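Local coordinates for AxyAgu115A (Amphibacillus xylanus NBRC 15112, PDB 6NPS), which is a family GH115 alpha-glucuronidase that probably hydrolyses the bonds holding glucuronic acid branches on xylans such as arabinoglucuronoxylan, at residues Asp199-Leu204 with Asn211-Ala216; Glu203-Leu208 with Tyr238-Gly243; Glu756-Val761 with Lys767-Val772. The protein carries 3 engineered substitutions. All blocks are in the same frame, centred on the assembly; numbering follows the deposited sequence.

Interaction 1 (Asp199-Leu204 with Asn211-Ala216)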
loop_
_atom_site.group_PDB
_atom_site.type_symbol
_atom_site.label_atom_id
_atom_site.label_comp_id
_atom_site.label_asym_id
_atom_site.label_seq_id
_atom_site.Cartn_x
_atom_site.Cartn_y
_atom_site.Cartn_z
ATOM N N ASP A 199 18.036 -39.780 -27.126
ATOM C CA ASP A 199 18.990 -40.779 -26.661
ATOM C C ASP A 199 19.532 -40.408 -25.274
ATOM O O ASP A 199 19.650 -41.270 -24.399
ATOM C CB ASP A 199 20.105 -40.938 -27.696
ATOM C CG ASP A 199 20.988 -42.139 -27.417
ATOM O OD1 ASP A 199 22.205 -41.936 -27.200
ATOM O OD2 ASP A 199 20.474 -43.276 -27.399
ATOM N N HIS A 200 19.794 -39.122 -25.029
ATOM C CA HIS A 200 20.245 -38.693 -23.690
ATOM C C HIS A 200 19.146 -38.821 -22.626
ATOM O O HIS A 200 19.424 -39.139 -21.451
ATOM C CB HIS A 200 20.730 -37.252 -23.753
ATOM C CG HIS A 200 21.856 -37.041 -24.717
ATOM N ND1 HIS A 200 23.179 -37.235 -24.371
ATOM C CD2 HIS A 200 21.859 -36.647 -26.014
ATOM C CE1 HIS A 200 23.947 -36.974 -25.413
ATOM N NE2 HIS A 200 23.170 -36.618 -26.424
ATOM N N VAL A 201 17.906 -38.499 -22.995
ATOM C CA VAL A 201 16.765 -38.685 -22.100
ATOM C C VAL A 201 16.603 -40.163 -21.754
ATOM O O VAL A 201 16.399 -40.529 -20.589
ATOM C CB VAL A 201 15.484 -38.127 -22.756
ATOM C CG1 VAL A 201 14.242 -38.474 -21.943
ATOM C CG2 VAL A 201 15.608 -36.647 -22.932
ATOM N N PHE A 202 16.639 -41.030 -22.769
ATOM C CA PHE A 202 16.483 -42.456 -22.509
ATOM C C PHE A 202 17.597 -42.963 -21.591
ATOM O O PHE A 202 17.349 -43.786 -20.705
ATOM C CB PHE A 202 16.475 -43.266 -23.806
ATOM C CG PHE A 202 15.350 -42.899 -24.780
ATOM C CD1 PHE A 202 14.137 -42.382 -24.334
ATOM C CD2 PHE A 202 15.530 -43.086 -26.138
ATOM C CE1 PHE A 202 13.123 -42.052 -25.241
ATOM C CE2 PHE A 202 14.519 -42.753 -27.071
ATOM C CZ PHE A 202 13.312 -42.256 -26.614
ATOM N N GLU A 203 18.832 -42.502 -21.806
ATOM C CA GLU A 203 19.947 -42.965 -20.983
ATOM C C GLU A 203 19.764 -42.542 -19.533
ATOM O O GLU A 203 19.982 -43.340 -18.613
ATOM C CB GLU A 203 21.271 -42.429 -21.540
ATOM C CG GLU A 203 22.496 -42.973 -20.819
ATOM C CD GLU A 203 23.829 -42.358 -21.270
ATOM O OE1 GLU A 203 23.913 -41.796 -22.392
ATOM O OE2 GLU A 203 24.805 -42.475 -20.491
ATOM N N LEU A 204 19.362 -41.286 -19.309
ATOM C CA LEU A 204 19.141 -40.802 -17.957
ATOM C C LEU A 204 18.076 -41.630 -17.256
ATOM O O LEU A 204 18.252 -42.041 -16.104
ATOM C CB LEU A 204 18.746 -39.331 -17.984
ATOM C CG LEU A 204 18.278 -38.768 -16.647
ATOM C CD1 LEU A 204 19.420 -38.702 -15.575
ATOM C CD2 LEU A 204 17.672 -37.382 -16.833
ATOM N N ASN A 211 11.637 -46.941 -16.287
ATOM C CA ASN A 211 11.310 -47.685 -17.498
ATOM C C ASN A 211 10.175 -47.055 -18.305
ATOM O O ASN A 211 9.770 -47.643 -19.312
ATOM C CB ASN A 211 10.950 -49.179 -17.176
ATOM C CG ASN A 211 9.707 -49.321 -16.264
ATOM O OD1 ASN A 211 9.051 -48.336 -15.942
ATOM N ND2 ASN A 211 9.378 -50.563 -15.863
ATOM N N TYR A 212 9.682 -45.867 -17.944
ATOM C CA TYR A 212 8.452 -45.340 -18.523
ATOM C C TYR A 212 8.609 -43.838 -18.738
ATOM O O TYR A 212 9.144 -43.154 -17.872
ATOM C CB TYR A 212 7.273 -45.634 -17.578
ATOM C CG TYR A 212 5.862 -45.177 -17.994
ATOM C CD1 TYR A 212 5.123 -44.338 -17.169
ATOM C CD2 TYR A 212 5.245 -45.675 -19.157
ATOM C CE1 TYR A 212 3.852 -43.949 -17.488
ATOM C CE2 TYR A 212 3.946 -45.258 -19.498
ATOM C CZ TYR A 212 3.254 -44.431 -18.648
ATOM O OH TYR A 212 1.979 -44.018 -18.952
ATOM N N LEU A 213 8.141 -43.328 -19.878
ATOM C CA LEU A 213 8.338 -41.917 -20.225
ATOM C C LEU A 213 7.080 -41.333 -20.872
ATOM O O LEU A 213 6.482 -41.983 -21.740
ATOM C CB LEU A 213 9.528 -41.793 -21.202
ATOM C CG LEU A 213 9.850 -40.407 -21.765
ATOM C CD1 LEU A 213 10.452 -39.516 -20.684
ATOM C CD2 LEU A 213 10.818 -40.553 -22.932
ATOM N N TRP A 214 6.682 -40.121 -20.449
ATOM C CA TRP A 214 5.834 -39.262 -21.257
ATOM C C TRP A 214 6.724 -38.218 -21.919
ATOM O O TRP A 214 7.399 -37.437 -21.215
ATOM C CB TRP A 214 4.753 -38.556 -20.435
ATOM C CG TRP A 214 3.679 -39.407 -19.786
ATOM C CD1 TRP A 214 3.509 -40.775 -19.880
ATOM C CD2 TRP A 214 2.643 -38.927 -18.923
ATOM N NE1 TRP A 214 2.435 -41.158 -19.099
ATOM C CE2 TRP A 214 1.891 -40.049 -18.508
ATOM C CE3 TRP A 214 2.296 -37.646 -18.429
ATOM C CZ2 TRP A 214 0.809 -39.941 -17.622
ATOM C CZ3 TRP A 214 1.239 -37.539 -17.543
ATOM C CH2 TRP A 214 0.507 -38.684 -17.141
ATOM N N PRO A 215 6.755 -38.155 -23.237
ATOM C CA PRO A 215 7.661 -37.231 -23.923
ATOM C C PRO A 215 7.091 -35.829 -23.997
ATOM O O PRO A 215 5.945 -35.553 -23.620
ATOM C CB PRO A 215 7.770 -37.831 -25.319
ATOM C CG PRO A 215 6.401 -38.427 -25.540
ATOM C CD PRO A 215 5.948 -38.950 -24.186
ATOM N N ALA A 216 7.941 -34.919 -24.464
ATOM C CA ALA A 216 7.487 -33.555 -24.696
ATOM C C ALA A 216 6.387 -33.545 -25.754
ATOM O O ALA A 216 6.411 -34.334 -26.714
ATOM C CB ALA A 216 8.661 -32.676 -25.133
#

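Interaction 2 (Glu203-Leu208 with Tyr238-Gly243)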
loop_
_atom_site.group_PDB
_atom_site.type_symbol
_atom_site.label_atom_id
_atom_site.label_comp_id
_atom_site.label_asym_id
_atom_site.label_seq_id
_atom_site.Cartn_x
_atom_site.Cartn_y
_atom_site.Cartn_z
ATOM N N GLU A 203 18.832 -42.502 -21.806
ATOM C CA GLU A 203 19.947 -42.965 -20.983
ATOM C C GLU A 203 19.764 -42.542 -19.533
ATOM O O GLU A 203 19.982 -43.340 -18.613
ATOM C CB GLU A 203 21.271 -42.429 -21.540
ATOM C CG GLU A 203 22.496 -42.973 -20.819
ATOM C CD GLU A 203 23.829 -42.358 -21.270
ATOM O OE1 GLU A 203 23.913 -41.796 -22.392
ATOM O OE2 GLU A 203 24.805 -42.475 -20.491
ATOM N N LEU A 204 19.362 -41.286 -19.309
ATOM C CA LEU A 204 19.141 -40.802 -17.957
ATOM C C LEU A 204 18.076 -41.630 -17.256
ATOM O O LEU A 204 18.252 -42.041 -16.104
ATOM C CB LEU A 204 18.746 -39.331 -17.984
ATOM C CG LEU A 204 18.278 -38.768 -16.647
ATOM C CD1 LEU A 204 19.420 -38.702 -15.575
ATOM C CD2 LEU A 204 17.672 -37.382 -16.833
ATOM N N LEU A 205 16.956 -41.869 -17.940
ATOM C CA LEU A 205 15.862 -42.669 -17.384
ATOM C C LEU A 205 16.344 -44.059 -16.956
ATOM O O LEU A 205 16.063 -44.520 -15.838
ATOM C CB LEU A 205 14.763 -42.817 -18.442
ATOM C CG LEU A 205 13.595 -43.696 -17.988
ATOM C CD1 LEU A 205 12.850 -42.975 -16.876
ATOM C CD2 LEU A 205 12.667 -43.943 -19.183
ATOM N N LEU A 206 17.033 -44.757 -17.856
ATOM C CA LEU A 206 17.462 -46.118 -17.558
ATOM C C LEU A 206 18.571 -46.149 -16.497
ATOM O O LEU A 206 18.635 -47.087 -15.697
ATOM C CB LEU A 206 17.929 -46.807 -18.838
ATOM C CG LEU A 206 16.870 -47.130 -19.907
ATOM C CD1 LEU A 206 17.530 -47.538 -21.209
ATOM C CD2 LEU A 206 15.976 -48.304 -19.381
ATOM N N ARG A 207 19.455 -45.145 -16.472
ATOM C CA ARG A 207 20.476 -45.128 -15.421
ATOM C C ARG A 207 19.851 -44.929 -14.051
ATOM O O ARG A 207 20.390 -45.420 -13.032
ATOM C CB ARG A 207 21.514 -44.039 -15.710
ATOM C CG ARG A 207 22.552 -44.447 -16.784
ATOM C CD ARG A 207 23.631 -43.379 -16.940
ATOM N NE ARG A 207 24.565 -43.600 -18.054
ATOM C CZ ARG A 207 25.741 -44.241 -17.947
ATOM N NH1 ARG A 207 26.121 -44.769 -16.777
ATOM N NH2 ARG A 207 26.551 -44.344 -19.010
ATOM N N LEU A 208 18.718 -44.203 -13.991
ATOM C CA LEU A 208 17.981 -44.050 -12.743
ATOM C C LEU A 208 17.052 -45.232 -12.483
ATOM O O LEU A 208 16.266 -45.192 -11.550
ATOM C CB LEU A 208 17.175 -42.735 -12.764
ATOM C CG LEU A 208 18.020 -41.473 -12.925
ATOM C CD1 LEU A 208 17.126 -40.240 -13.014
ATOM C CD2 LEU A 208 18.982 -41.326 -11.771
ATOM N N TYR A 238 15.603 -49.625 -26.787
ATOM C CA TYR A 238 16.110 -49.619 -25.432
ATOM C C TYR A 238 15.149 -50.245 -24.428
ATOM O O TYR A 238 15.551 -50.475 -23.282
ATOM C CB TYR A 238 16.388 -48.191 -24.989
ATOM C CG TYR A 238 17.673 -47.555 -25.489
ATOM C CD1 TYR A 238 18.917 -48.179 -25.303
ATOM C CD2 TYR A 238 17.649 -46.314 -26.100
ATOM C CE1 TYR A 238 20.086 -47.573 -25.735
ATOM C CE2 TYR A 238 18.799 -45.710 -26.534
ATOM C CZ TYR A 238 20.019 -46.330 -26.355
ATOM O OH TYR A 238 21.160 -45.704 -26.800
ATOM N N GLY A 239 13.895 -50.493 -24.797
ATOM C CA GLY A 239 12.923 -50.932 -23.810
ATOM C C GLY A 239 12.441 -49.828 -22.892
ATOM O O GLY A 239 11.973 -50.120 -21.791
ATOM N N VAL A 240 12.540 -48.566 -23.307
ATOM C CA VAL A 240 11.826 -47.477 -22.647
ATOM C C VAL A 240 10.362 -47.571 -23.075
ATOM O O VAL A 240 10.047 -47.418 -24.256
ATOM C CB VAL A 240 12.429 -46.115 -23.001
ATOM C CG1 VAL A 240 11.553 -44.956 -22.453
ATOM C CG2 VAL A 240 13.865 -46.036 -22.480
ATOM N N ILE A 241 9.471 -47.839 -22.122
ATOM C CA ILE A 241 8.042 -47.987 -22.393
ATOM C C ILE A 241 7.457 -46.593 -22.576
ATOM O O ILE A 241 7.573 -45.740 -21.688
ATOM C CB ILE A 241 7.342 -48.723 -21.238
ATOM C CG1 ILE A 241 8.052 -50.052 -20.891
ATOM C CG2 ILE A 241 5.906 -48.965 -21.526
ATOM C CD1 ILE A 241 7.668 -50.576 -19.495
ATOM N N MET A 242 6.836 -46.342 -23.714
ATOM C CA MET A 242 6.318 -44.997 -23.944
ATOM C C MET A 242 4.911 -44.881 -23.369
ATOM O O MET A 242 4.135 -45.834 -23.381
ATOM C CB MET A 242 6.325 -44.659 -25.442
ATOM C CG MET A 242 7.742 -44.506 -26.047
ATOM S SD MET A 242 8.807 -43.378 -25.056
ATOM C CE MET A 242 7.818 -41.857 -25.161
ATOM N N GLY A 243 4.585 -43.702 -22.843
ATOM C CA GLY A 243 3.191 -43.447 -22.513
ATOM C C GLY A 243 2.765 -42.060 -22.950
ATOM O O GLY A 243 3.494 -41.343 -23.648
#

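Interaction 3 (Glu756-Val761 with Lys767-Val772)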
loop_
_atom_site.group_PDB
_atom_site.type_symbol
_atom_site.label_atom_id
_atom_site.label_comp_id
_atom_site.label_asym_id
_atom_site.label_seq_id
_atom_site.Cartn_x
_atom_site.Cartn_y
_atom_site.Cartn_z
ATOM N N GLU A 756 9.751 -5.478 37.256
ATOM C CA GLU A 756 9.583 -4.646 36.073
ATOM C C GLU A 756 10.494 -3.436 36.166
ATOM O O GLU A 756 10.522 -2.753 37.196
ATOM C CB GLU A 756 8.130 -4.217 35.926
ATOM C CG GLU A 756 7.870 -3.364 34.691
ATOM C CD GLU A 756 6.434 -2.905 34.628
ATOM O OE1 GLU A 756 5.575 -3.749 34.304
ATOM O OE2 GLU A 756 6.164 -1.715 34.925
ATOM N N GLY A 757 11.277 -3.191 35.114
ATOM C CA GLY A 757 12.154 -2.043 35.068
ATOM C C GLY A 757 11.798 -1.149 33.884
ATOM O O GLY A 757 10.990 -1.512 33.009
ATOM N N ARG A 758 12.418 0.023 33.848
ATOM C CA ARG A 758 12.163 0.928 32.732
ATOM C C ARG A 758 13.464 1.505 32.206
ATOM O O ARG A 758 14.345 1.905 32.982
ATOM C CB ARG A 758 11.215 2.069 33.136
ATOM C CG ARG A 758 9.804 1.599 33.453
ATOM C CD ARG A 758 9.000 2.668 34.190
ATOM N NE ARG A 758 7.869 3.107 33.387
ATOM C CZ ARG A 758 6.704 2.467 33.309
ATOM N NH1 ARG A 758 6.495 1.355 34.010
ATOM N NH2 ARG A 758 5.742 2.951 32.524
ATOM N N ILE A 759 13.574 1.538 30.884
ATOM C CA ILE A 759 14.677 2.175 30.182
ATOM C C ILE A 759 14.169 3.502 29.627
ATOM O O ILE A 759 13.095 3.557 29.010
ATOM C CB ILE A 759 15.193 1.273 29.039
ATOM C CG1 ILE A 759 15.608 -0.111 29.560
ATOM C CG2 ILE A 759 16.305 1.985 28.224
ATOM C CD1 ILE A 759 15.695 -1.143 28.439
ATOM N N THR A 760 14.934 4.567 29.816
ATOM C CA THR A 760 14.577 5.866 29.269
ATOM C C THR A 760 15.548 6.235 28.149
ATOM O O THR A 760 16.765 6.211 28.345
ATOM C CB THR A 760 14.580 6.923 30.360
ATOM O OG1 THR A 760 13.433 6.719 31.197
ATOM C CG2 THR A 760 14.524 8.331 29.726
ATOM N N VAL A 761 15.012 6.551 26.970
ATOM C CA VAL A 761 15.822 6.941 25.815
ATOM C C VAL A 761 15.472 8.385 25.482
ATOM O O VAL A 761 14.365 8.661 24.994
ATOM C CB VAL A 761 15.574 6.060 24.592
ATOM C CG1 VAL A 761 16.509 6.505 23.460
ATOM C CG2 VAL A 761 15.780 4.593 24.940
ATOM N N LYS A 767 11.318 11.744 24.308
ATOM C CA LYS A 767 11.763 10.739 25.264
ATOM C C LYS A 767 10.913 9.496 25.082
ATOM O O LYS A 767 9.686 9.603 25.055
ATOM C CB LYS A 767 11.608 11.279 26.695
ATOM C CG LYS A 767 11.863 10.247 27.752
ATOM C CD LYS A 767 12.133 10.894 29.116
ATOM C CE LYS A 767 11.388 12.182 29.286
ATOM N NZ LYS A 767 11.115 12.484 30.719
ATOM N N VAL A 768 11.543 8.344 24.929
ATOM C CA VAL A 768 10.841 7.065 24.801
ATOM C C VAL A 768 11.121 6.261 26.065
ATOM O O VAL A 768 12.280 6.131 26.479
ATOM C CB VAL A 768 11.274 6.297 23.541
ATOM C CG1 VAL A 768 10.608 4.890 23.487
ATOM C CG2 VAL A 768 10.882 7.107 22.253
ATOM N N THR A 769 10.073 5.731 26.690
ATOM C CA THR A 769 10.252 4.817 27.812
ATOM C C THR A 769 10.032 3.390 27.325
ATOM O O THR A 769 9.056 3.113 26.615
ATOM C CB THR A 769 9.283 5.216 28.915
ATOM O OG1 THR A 769 9.532 6.593 29.204
ATOM C CG2 THR A 769 9.468 4.406 30.164
ATOM N N ILE A 770 10.975 2.506 27.621
ATOM C CA ILE A 770 10.853 1.096 27.268
ATOM C C ILE A 770 10.589 0.321 28.549
ATOM O O ILE A 770 11.388 0.387 29.504
ATOM C CB ILE A 770 12.110 0.596 26.548
ATOM C CG1 ILE A 770 12.307 1.377 25.257
ATOM C CG2 ILE A 770 12.048 -0.921 26.303
ATOM C CD1 ILE A 770 13.466 0.883 24.444
ATOM N N VAL A 771 9.437 -0.352 28.621
ATOM C CA VAL A 771 9.071 -1.070 29.840
ATOM C C VAL A 771 9.550 -2.503 29.715
ATOM O O VAL A 771 9.279 -3.167 28.710
ATOM C CB VAL A 771 7.563 -1.020 30.106
ATOM C CG1 VAL A 771 7.256 -1.800 31.424
ATOM C CG2 VAL A 771 7.120 0.450 30.235
ATOM N N VAL A 772 10.270 -2.978 30.732
ATOM C CA VAL A 772 10.919 -4.282 30.653
ATOM C C VAL A 772 10.400 -5.149 31.795
ATOM O O VAL A 772 10.977 -5.153 32.889
ATOM C CB VAL A 772 12.449 -4.142 30.681
ATOM C CG1 VAL A 772 13.155 -5.523 30.481
ATOM C CG2 VAL A 772 12.910 -3.133 29.606
HETATM O O HOH W 1 10.762 7.368 31.243
#

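Interaction 1 (Asp199-Leu204 with Asn211-Ala216)
With chi1 at 176°, L213 sends CG away from its own N, and its two methyls reach out from strand 212-214 to V201 and F202 on helix 195-207. F202 is turned the other way, CG anti to the carbonyl carbon (chi1 -60°), and this swings the end of its ring toward the strand although its CB starts off to one side. L213 CD2 then meets the edge of that ring, close to its plane, 3.6 Å from F202 CE1. The second partner is V201, whose CG1 lies 4.1 Å from L213 CD2 and equally near CD1, so the fork of the leucine rests against a single methyl. In both pairs the side chains cross at about a right angle. No hydrogen bond joins the segments; the contact is small, buried and wholly apolar. Y212 and W214 point away from the helix, and W214 NE1 donates in its ring plane to Y212 OH (2.9 Å, 164°), while the indole meets F174 edge-to-face. F202 also packs on L234, A235 and Y238 of helix 230-238. Strand 170-174, helix 195-207 and strand 212-214 form a beta-alpha-beta crossover, the outward L213 packing under its helix as in a TIM barrel.

Interaction 2 (Glu203-Leu208 with Tyr238-Gly243)
L205 and L206 on the last turn of helix 195-207 close on V240 and Y238, and V240 packs against both leucines. L205 CD2 approaches V240 CG1 to 3.6 Å, the tightest touch here, and also lies near V240 CG2. That second methyl reaches L206 as well, at 4.1 Å from its CG. Farther out on L206, CD1 packs 4.0 Å from Y238 CB, at the root of the tyrosine. L206 can serve both partners because its CG stands anti to the carbonyl carbon (chi1 -68°). All four residues are buried, and no hydrogen bond links the segments. Behind V240, G239 ends helix 230-238 as the C-prime residue of a Schellman motif; with its positive phi, a side chain at this position would jam against the preceding carbonyl. Y238 is held at its other end by a hydrogen bond between Y238 OH and D199 OD2. E203 and R207, a turn apart, form a buried salt bridge: R207 grips OE2 of E203 side-on with NE (2.7 Å) and NH2 (3.0 Å), while its NH1 pairs with D42. L206 is backed by I35 of helix 30-47 and F128 of helix 120-133, so the contact lies where these two helices meet helix 195-207 beside strand 241-242.

Interaction 3 (Glu756-Val761 with Lys767-Val772)
R758 runs along V771, both side chains pointing the same way from one face of an antiparallel hairpin. Its CB lies 4.0 Å from I770 O, with T769 CG2 slightly farther off. The chain then bends at chi3 (116°), and NE comes within 3.8 Å of T769 CG2. CZ and NH2 lie over V771 CG2, which sits beneath one face of the guanidinium, offset toward its rim. NH1 reaches a salt bridge with E756 OE2 (3.2 Å), and E756 in turn lays its CD 3.5 Å from V771 CG1. An alanine at R758 is likely to leave the E756 carboxylate without this charged mate and V771 CG2 without its flat cover. Farther along, one water bridges the hydroxyls of T760 and T769. Six backbone hydrogen bonds join G757 with V772, I759 with I770 and V761 with V768; I759 N to I770 O is nearly straight (172°). On the other face I759 CD1 meets V772 CG2 at 3.6 Å, and I770 reaches V668 and I670 of a second sheet. The chemistry thus divides by face: charge, hydroxyls and a water, with V771 among them, on that of R758; aliphatic side chains buried against the second sheet on the other.

Overall arrangement
Interactions 1 and 2 lie with centres about 5 Å apart and share E203 and L204 of helix 195-207. Interaction 1 meets strand 212-214 of the eight-stranded parallel barrel, interaction 2 the turn leading into its neighbour 241-242, so helix 195-207 serves two adjacent parts of the barrel wall. They also touch directly: L213 O and G243 N are 2.8 Å apart, a probable hydrogen bond joining the two strands. Interaction 3 comes much later in the chain, on the opposite side of its centre, about 67 and 69 Å from the others between centres. It belongs to a separate all-beta region, and so the first two are part of the wall of the barrel, the third of a distant sheet.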